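Local coordinates for hemin ABC transporter, periplasmic hemin-binding protein HutB (Vibrio cholerae, PDB 5KHL), which probably binds hemin in the periplasm and delivers it to an ABC transporter for import across the inner membrane, at residues Asp169-Ala181 against Ala249-Ala262. Numbering follows the deposited sequence.
Sequences DTVPDTIIGLIGA and ALVGGLGLKSLQEA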
ATOM      1  N   ASP A 169     -10.221  -8.260  -1.802  1.00 43.29           N
ATOM      2  CA  ASP A 169     -10.276  -6.806  -1.630  1.00 49.93           C
ATOM      3  C   ASP A 169      -9.168  -6.175  -0.776  1.00 46.25           C
ATOM      4  O   ASP A 169      -9.376  -5.137  -0.150  1.00 52.01           O
ATOM      5  CB  ASP A 169     -11.623  -6.410  -1.041  1.00 64.80           C
ATOM      6  CG  ASP A 169     -12.647  -6.108  -2.098  1.00 81.37           C
ATOM      7  OD1 ASP A 169     -13.499  -6.983  -2.365  1.00 85.35           O
ATOM      8  OD2 ASP A 169     -12.581  -4.997  -2.672  1.00 92.79           O
ATOM      9  N   THR A 170      -7.986  -6.769  -0.781  1.00 40.18           N
ATOM     10  CA  THR A 170      -6.840  -6.179  -0.099  1.00 39.90           C
ATOM     11  C   THR A 170      -5.708  -5.903  -1.089  1.00 38.76           C
ATOM     12  O   THR A 170      -5.551  -6.610  -2.087  1.00 38.00           O
ATOM     13  CB  THR A 170      -6.328  -7.096   1.033  1.00 43.47           C
ATOM     14  OG1 THR A 170      -5.815  -8.317   0.473  1.00 39.17           O
ATOM     15  CG2 THR A 170      -7.452  -7.408   2.040  1.00 41.60           C
ATOM     16  N   VAL A 171      -4.927  -4.865  -0.826  1.00 38.55           N
ATOM     17  CA  VAL A 171      -3.750  -4.612  -1.647  1.00 37.75           C
ATOM     18  C   VAL A 171      -2.827  -5.851  -1.708  1.00 37.10           C
ATOM     19  O   VAL A 171      -2.312  -6.167  -2.772  1.00 42.95           O
ATOM     20  CB  VAL A 171      -2.963  -3.358  -1.151  1.00 38.41           C
ATOM     21  CG1 VAL A 171      -1.799  -3.029  -2.073  1.00 37.78           C
ATOM     22  CG2 VAL A 171      -3.891  -2.175  -1.048  1.00 39.26           C
ATOM     23  N   PRO A 172      -2.621  -6.567  -0.579  1.00 46.36           N
ATOM     24  CA  PRO A 172      -1.838  -7.796  -0.724  1.00 48.31           C
ATOM     25  C   PRO A 172      -2.497  -8.843  -1.624  1.00 38.66           C
ATOM     26  O   PRO A 172      -1.787  -9.559  -2.309  1.00 38.22           O
ATOM     27  CB  PRO A 172      -1.723  -8.300   0.716  1.00 45.84           C
ATOM     28  CG  PRO A 172      -1.801  -7.096   1.512  1.00 47.41           C
ATOM     29  CD  PRO A 172      -2.822  -6.245   0.840  1.00 41.13           C
ATOM     30  N   ASP A 173      -3.821  -8.917  -1.656  1.00 50.36           N
ATOM     31  CA  ASP A 173      -4.469  -9.811  -2.612  1.00 45.81           C
ATOM     32  C   ASP A 173      -4.214  -9.424  -4.066  1.00 44.64           C
ATOM     33  O   ASP A 173      -3.940 -10.287  -4.899  1.00 46.25           O
ATOM     34  CB  ASP A 173      -5.974  -9.872  -2.387  1.00 55.58           C
ATOM     35  CG  ASP A 173      -6.662 -10.724  -3.429  1.00 46.26           C
ATOM     36  OD1 ASP A 173      -7.431 -10.181  -4.245  1.00 50.61           O
ATOM     37  OD2 ASP A 173      -6.378 -11.933  -3.450  1.00 42.48           O
ATOM     38  N   THR A 174      -4.318  -8.136  -4.376  1.00 35.62           N
ATOM     39  CA  THR A 174      -4.122  -7.669  -5.743  1.00 35.66           C
ATOM     40  C   THR A 174      -2.684  -7.951  -6.207  1.00 44.68           C
ATOM     41  O   THR A 174      -2.447  -8.383  -7.352  1.00 49.36           O
ATOM     42  CB  THR A 174      -4.425  -6.166  -5.847  1.00 35.99           C
ATOM     43  OG1 THR A 174      -5.781  -5.925  -5.479  1.00 36.73           O
ATOM     44  CG2 THR A 174      -4.183  -5.628  -7.237  1.00 36.30           C
ATOM     45  N   ILE A 175      -1.733  -7.747  -5.297  1.00 39.51           N
ATOM     46  CA  ILE A 175      -0.320  -7.924  -5.607  1.00 43.77           C
ATOM     47  C   ILE A 175      -0.000  -9.387  -5.925  1.00 43.97           C
ATOM     48  O   ILE A 175       0.756  -9.668  -6.851  1.00 38.16           O
ATOM     49  CB  ILE A 175       0.566  -7.397  -4.448  1.00 36.39           C
ATOM     50  CG1 ILE A 175       0.560  -5.865  -4.478  1.00 36.63           C
ATOM     51  CG2 ILE A 175       2.008  -7.961  -4.501  1.00 36.76           C
ATOM     52  CD1 ILE A 175       1.149  -5.230  -3.213  1.00 44.97           C
ATOM     53  N   ILE A 176      -0.585 -10.302  -5.160  1.00 37.47           N
ATOM     54  CA  ILE A 176      -0.458 -11.733  -5.406  1.00 44.32           C
ATOM     55  C   ILE A 176      -1.008 -12.135  -6.803  1.00 43.49           C
ATOM     56  O   ILE A 176      -0.385 -12.924  -7.523  1.00 39.86           O
ATOM     57  CB  ILE A 176      -1.176 -12.536  -4.296  1.00 39.31           C
ATOM     58  CG1 ILE A 176      -0.405 -12.424  -2.991  1.00 39.03           C
ATOM     59  CG2 ILE A 176      -1.296 -14.006  -4.655  1.00 48.67           C
ATOM     60  CD1 ILE A 176      -1.213 -12.877  -1.779  1.00 39.60           C
ATOM     61  N   GLY A 177      -2.161 -11.590  -7.181  1.00 38.41           N
ATOM     62  CA  GLY A 177      -2.700 -11.826  -8.512  1.00 39.33           C
ATOM     63  C   GLY A 177      -1.759 -11.294  -9.581  1.00 39.77           C
ATOM     64  O   GLY A 177      -1.482 -11.976 -10.558  1.00 45.93           O
ATOM     65  N   LEU A 178      -1.249 -10.079  -9.377  1.00 42.77           N
ATOM     66  CA  LEU A 178      -0.365  -9.439 -10.344  1.00 40.75           C
ATOM     67  C   LEU A 178       0.968 -10.156 -10.527  1.00 46.96           C
ATOM     68  O   LEU A 178       1.517 -10.150 -11.634  1.00 51.68           O
ATOM     69  CB  LEU A 178      -0.122  -7.979  -9.962  1.00 52.25           C
ATOM     70  CG  LEU A 178      -1.300  -7.048 -10.265  1.00 48.53           C
ATOM     71  CD1 LEU A 178      -1.097  -5.673  -9.669  1.00 49.19           C
ATOM     72  CD2 LEU A 178      -1.493  -6.933 -11.762  1.00 49.89           C
ATOM     73  N   ILE A 179       1.499 -10.781  -9.476  1.00 40.58           N
ATOM     74  CA  ILE A 179       2.719 -11.559  -9.653  1.00 39.64           C
ATOM     75  C   ILE A 179       2.398 -12.900 -10.316  1.00 44.75           C
ATOM     76  O   ILE A 179       3.299 -13.673 -10.637  1.00 44.52           O
ATOM     77  CB  ILE A 179       3.467 -11.812  -8.330  1.00 52.88           C
ATOM     78  CG1 ILE A 179       2.784 -12.917  -7.522  1.00 53.03           C
ATOM     79  CG2 ILE A 179       3.675 -10.495  -7.551  1.00 43.26           C
ATOM     80  CD1 ILE A 179       3.088 -12.876  -6.039  1.00 56.22           C
ATOM     81  N   GLY A 180       1.115 -13.166 -10.533  1.00 42.01           N
ATOM     82  CA  GLY A 180       0.701 -14.370 -11.228  1.00 48.47           C
ATOM     83  C   GLY A 180       0.588 -15.565 -10.307  1.00 54.69           C
ATOM     84  O   GLY A 180       0.806 -16.699 -10.726  1.00 59.61           O
ATOM     85  N   ALA A 181       0.256 -15.317  -9.043  1.00 40.99           N
ATOM     86  CA  ALA A 181       0.014 -16.412  -8.125  1.00 45.40           C
ATOM     87  C   ALA A 181      -1.480 -16.523  -7.800  1.00 44.70           C
ATOM     88  O   ALA A 181      -2.265 -15.621  -8.118  1.00 48.97           O
ATOM     89  CB  ALA A 181       0.839 -16.235  -6.850  1.00 40.89           C
ATOM     90  N   ALA A 249       3.875  -0.321   0.401  1.00 55.45           N
ATOM     91  CA  ALA A 249       3.259  -0.762  -0.851  1.00 49.52           C
ATOM     92  C   ALA A 249       1.878  -1.326  -0.590  1.00 46.19           C
ATOM     93  O   ALA A 249       1.198  -1.769  -1.512  1.00 44.86           O
ATOM     94  CB  ALA A 249       4.131  -1.807  -1.542  1.00 46.14           C
ATOM     95  N   LEU A 250       1.472  -1.314   0.674  1.00 42.24           N
ATOM     96  CA  LEU A 250       0.206  -1.909   1.072  1.00 41.98           C
ATOM     97  C   LEU A 250      -0.777  -0.842   1.542  1.00 50.03           C
ATOM     98  O   LEU A 250      -1.958  -1.123   1.774  1.00 56.07           O
ATOM     99  CB  LEU A 250       0.425  -2.934   2.185  1.00 42.92           C
ATOM    100  CG  LEU A 250       1.509  -4.001   2.018  1.00 46.04           C
ATOM    101  CD1 LEU A 250       1.378  -5.045   3.122  1.00 43.60           C
ATOM    102  CD2 LEU A 250       1.478  -4.642   0.639  1.00 40.55           C
ATOM    103  N   VAL A 251      -0.281   0.380   1.675  1.00 47.88           N
ATOM    104  CA  VAL A 251      -1.052   1.469   2.261  1.00 59.31           C
ATOM    105  C   VAL A 251      -1.546   2.462   1.204  1.00 55.38           C
ATOM    106  O   VAL A 251      -0.772   2.940   0.377  1.00 55.99           O
ATOM    107  CB  VAL A 251      -0.207   2.199   3.359  1.00 58.50           C
ATOM    108  CG1 VAL A 251      -0.417   3.711   3.345  1.00 59.64           C
ATOM    109  CG2 VAL A 251      -0.519   1.615   4.735  1.00 55.65           C
ATOM    110  N   GLY A 252      -2.847   2.734   1.209  1.00 41.34           N
ATOM    111  CA  GLY A 252      -3.368   3.804   0.386  1.00 41.33           C
ATOM    112  C   GLY A 252      -4.260   3.682  -0.857  1.00 40.13           C
ATOM    113  O   GLY A 252      -4.858   4.702  -1.196  1.00 75.41           O
ATOM    114  N   GLY A 253      -4.370   2.558  -1.578  1.00 45.32           N
ATOM    115  CA  GLY A 253      -3.683   1.295  -1.400  1.00 41.67           C
ATOM    116  C   GLY A 253      -2.763   0.809  -2.526  1.00 40.30           C
ATOM    117  O   GLY A 253      -1.551   0.777  -2.311  1.00 55.03           O
ATOM    118  N   LEU A 254      -3.277   0.400  -3.695  1.00 37.86           N
ATOM    119  CA  LEU A 254      -2.360  -0.124  -4.744  1.00 36.96           C
ATOM    120  C   LEU A 254      -1.654   0.998  -5.480  1.00 37.23           C
ATOM    121  O   LEU A 254      -2.281   1.823  -6.128  1.00 37.73           O
ATOM    122  CB  LEU A 254      -3.064  -1.020  -5.765  1.00 41.55           C
ATOM    123  CG  LEU A 254      -2.106  -1.740  -6.757  1.00 40.71           C
ATOM    124  CD1 LEU A 254      -1.509  -3.036  -6.192  1.00 35.40           C
ATOM    125  CD2 LEU A 254      -2.746  -2.007  -8.131  1.00 36.42           C
ATOM    126  N   GLY A 255      -0.334   1.021  -5.390  1.00 40.12           N
ATOM    127  CA  GLY A 255       0.424   2.140  -5.917  1.00 40.63           C
ATOM    128  C   GLY A 255       1.674   1.750  -6.679  1.00 40.38           C
ATOM    129  O   GLY A 255       1.828   0.597  -7.088  1.00 39.77           O
ATOM    130  N   LEU A 256       2.566   2.723  -6.866  1.00 41.33           N
ATOM    131  CA  LEU A 256       3.771   2.525  -7.658  1.00 41.52           C
ATOM    132  C   LEU A 256       4.742   1.587  -6.954  1.00 46.53           C
ATOM    133  O   LEU A 256       5.347   0.704  -7.586  1.00 46.22           O
ATOM    134  CB  LEU A 256       4.441   3.861  -7.946  1.00 43.08           C
ATOM    135  CG  LEU A 256       3.526   4.915  -8.578  1.00 48.30           C
ATOM    136  CD1 LEU A 256       4.332   6.148  -8.951  1.00 45.28           C
ATOM    137  CD2 LEU A 256       2.787   4.363  -9.805  1.00 50.85           C
ATOM    138  N   LYS A 257       4.877   1.780  -5.644  1.00 48.55           N
ATOM    139  CA  LYS A 257       5.649   0.877  -4.789  1.00 53.62           C
ATOM    140  C   LYS A 257       5.088  -0.556  -4.811  1.00 47.93           C
ATOM    141  O   LYS A 257       5.847  -1.519  -4.826  1.00 42.93           O
ATOM    142  CB  LYS A 257       5.676   1.407  -3.351  1.00 63.50           C
ATOM    143  CG  LYS A 257       6.717   0.754  -2.452  1.00 71.18           C
ATOM    144  CD  LYS A 257       8.140   1.066  -2.916  1.00 76.62           C
ATOM    145  CE  LYS A 257       9.095  -0.103  -2.634  1.00 72.88           C
ATOM    146  NZ  LYS A 257       9.205  -0.419  -1.189  1.00 62.42           N
ATOM    147  N   SER A 258       3.760  -0.679  -4.814  1.00 43.44           N
ATOM    148  CA  SER A 258       3.102  -1.979  -4.907  1.00 38.81           C
ATOM    149  C   SER A 258       3.570  -2.725  -6.141  1.00 44.55           C
ATOM    150  O   SER A 258       3.981  -3.879  -6.064  1.00 52.14           O
ATOM    151  CB  SER A 258       1.587  -1.830  -4.953  1.00 38.41           C
ATOM    152  OG  SER A 258       1.149  -0.756  -4.152  1.00 39.12           O
ATOM    153  N   LEU A 259       3.511  -2.047  -7.280  1.00 39.06           N
ATOM    154  CA  LEU A 259       3.959  -2.610  -8.544  1.00 37.26           C
ATOM    155  C   LEU A 259       5.448  -3.010  -8.539  1.00 41.22           C
ATOM    156  O   LEU A 259       5.814  -4.058  -9.077  1.00 39.25           O
ATOM    157  CB  LEU A 259       3.688  -1.606  -9.670  1.00 41.77           C
ATOM    158  CG  LEU A 259       2.233  -1.185  -9.912  1.00 39.61           C
ATOM    159  CD1 LEU A 259       2.078  -0.645 -11.312  1.00 38.29           C
ATOM    160  CD2 LEU A 259       1.274  -2.350  -9.688  1.00 39.06           C
ATOM    161  N   GLN A 260       6.285  -2.164  -7.936  1.00 38.81           N
ATOM    162  CA  GLN A 260       7.721  -2.406  -7.800  1.00 54.39           C
ATOM    163  C   GLN A 260       8.042  -3.609  -6.892  1.00 40.77           C
ATOM    164  O   GLN A 260       8.871  -4.442  -7.239  1.00 42.12           O
ATOM    165  CB  GLN A 260       8.430  -1.138  -7.274  1.00 50.19           C
ATOM    166  CG  GLN A 260       9.813  -0.849  -7.904  1.00 75.10           C
ATOM    167  CD  GLN A 260       9.758  -0.254  -9.330  1.00 97.76           C
ATOM    168  OE1 GLN A 260       8.878   0.549  -9.659  1.00104.19           O
ATOM    169  NE2 GLN A 260      10.711  -0.653 -10.173  1.00 99.51           N
ATOM    170  N   GLU A 261       7.390  -3.691  -5.741  1.00 39.01           N
ATOM    171  CA  GLU A 261       7.476  -4.885  -4.892  1.00 39.22           C
ATOM    172  C   GLU A 261       6.996  -6.132  -5.598  1.00 41.52           C
ATOM    173  O   GLU A 261       7.611  -7.182  -5.482  1.00 39.69           O
ATOM    174  CB  GLU A 261       6.650  -4.721  -3.615  1.00 38.46           C
ATOM    175  CG  GLU A 261       7.273  -3.806  -2.605  1.00 48.99           C
ATOM    176  CD  GLU A 261       8.632  -4.287  -2.179  1.00 44.41           C
ATOM    177  OE1 GLU A 261       8.714  -4.930  -1.115  1.00 43.12           O
ATOM    178  OE2 GLU A 261       9.611  -4.027  -2.909  1.00 43.40           O
ATOM    179  N   ALA A 262       5.876  -6.006  -6.308  1.00 36.99           N
ATOM    180  CA  ALA A 262       5.284  -7.136  -7.023  1.00 43.33           C
ATOM    181  C   ALA A 262       6.278  -7.728  -8.008  1.00 38.36           C
ATOM    182  O   ALA A 262       6.465  -8.942  -8.025  1.00 44.52           O
ATOM    183  CB  ALA A 262       3.986  -6.712  -7.742  1.00 35.52           C
TER
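Leu254 places CG opposite its backbone nitrogen (chi1 -172°), with the forked end lying against helix 171-178, where CD1 touches both Thr174 CG2 and Ile175 CG1, at 3.9 Å from the latter. Val171, with CG1 trans to the amide nitrogen, splits its two methyls over the loop 249-254: CG2 presses on Gly253 CA at 3.5 Å, while CG1 rests on Ala249 O. Gly253, which follows a cis peptide bond, thus brings its bare CA against that methyl. Leu250 meets the flank of Pro172 roughly at a right angle, and its CD2 lies 3.9 Å from Ile175 CD1. Farther along, Ala262 CB packs against both Ile175 CG2 and Ile179 CG2, with the two helices inclined at 44°. Ser258 ties its own segment together: its OG donates to Ala249 O (2.8 Å). The same OG accepts a nearly straight bond from Gly255 N. Leu178 and Leu259 both reach helix 125-143, at Ile138 and Gln137, a long helix that, as in related proteins, probably links the two lobes. Apolar packing thus joins the segments, while the polar bonds around Ser258 probably help hold the loop that helix 171-178 packs against.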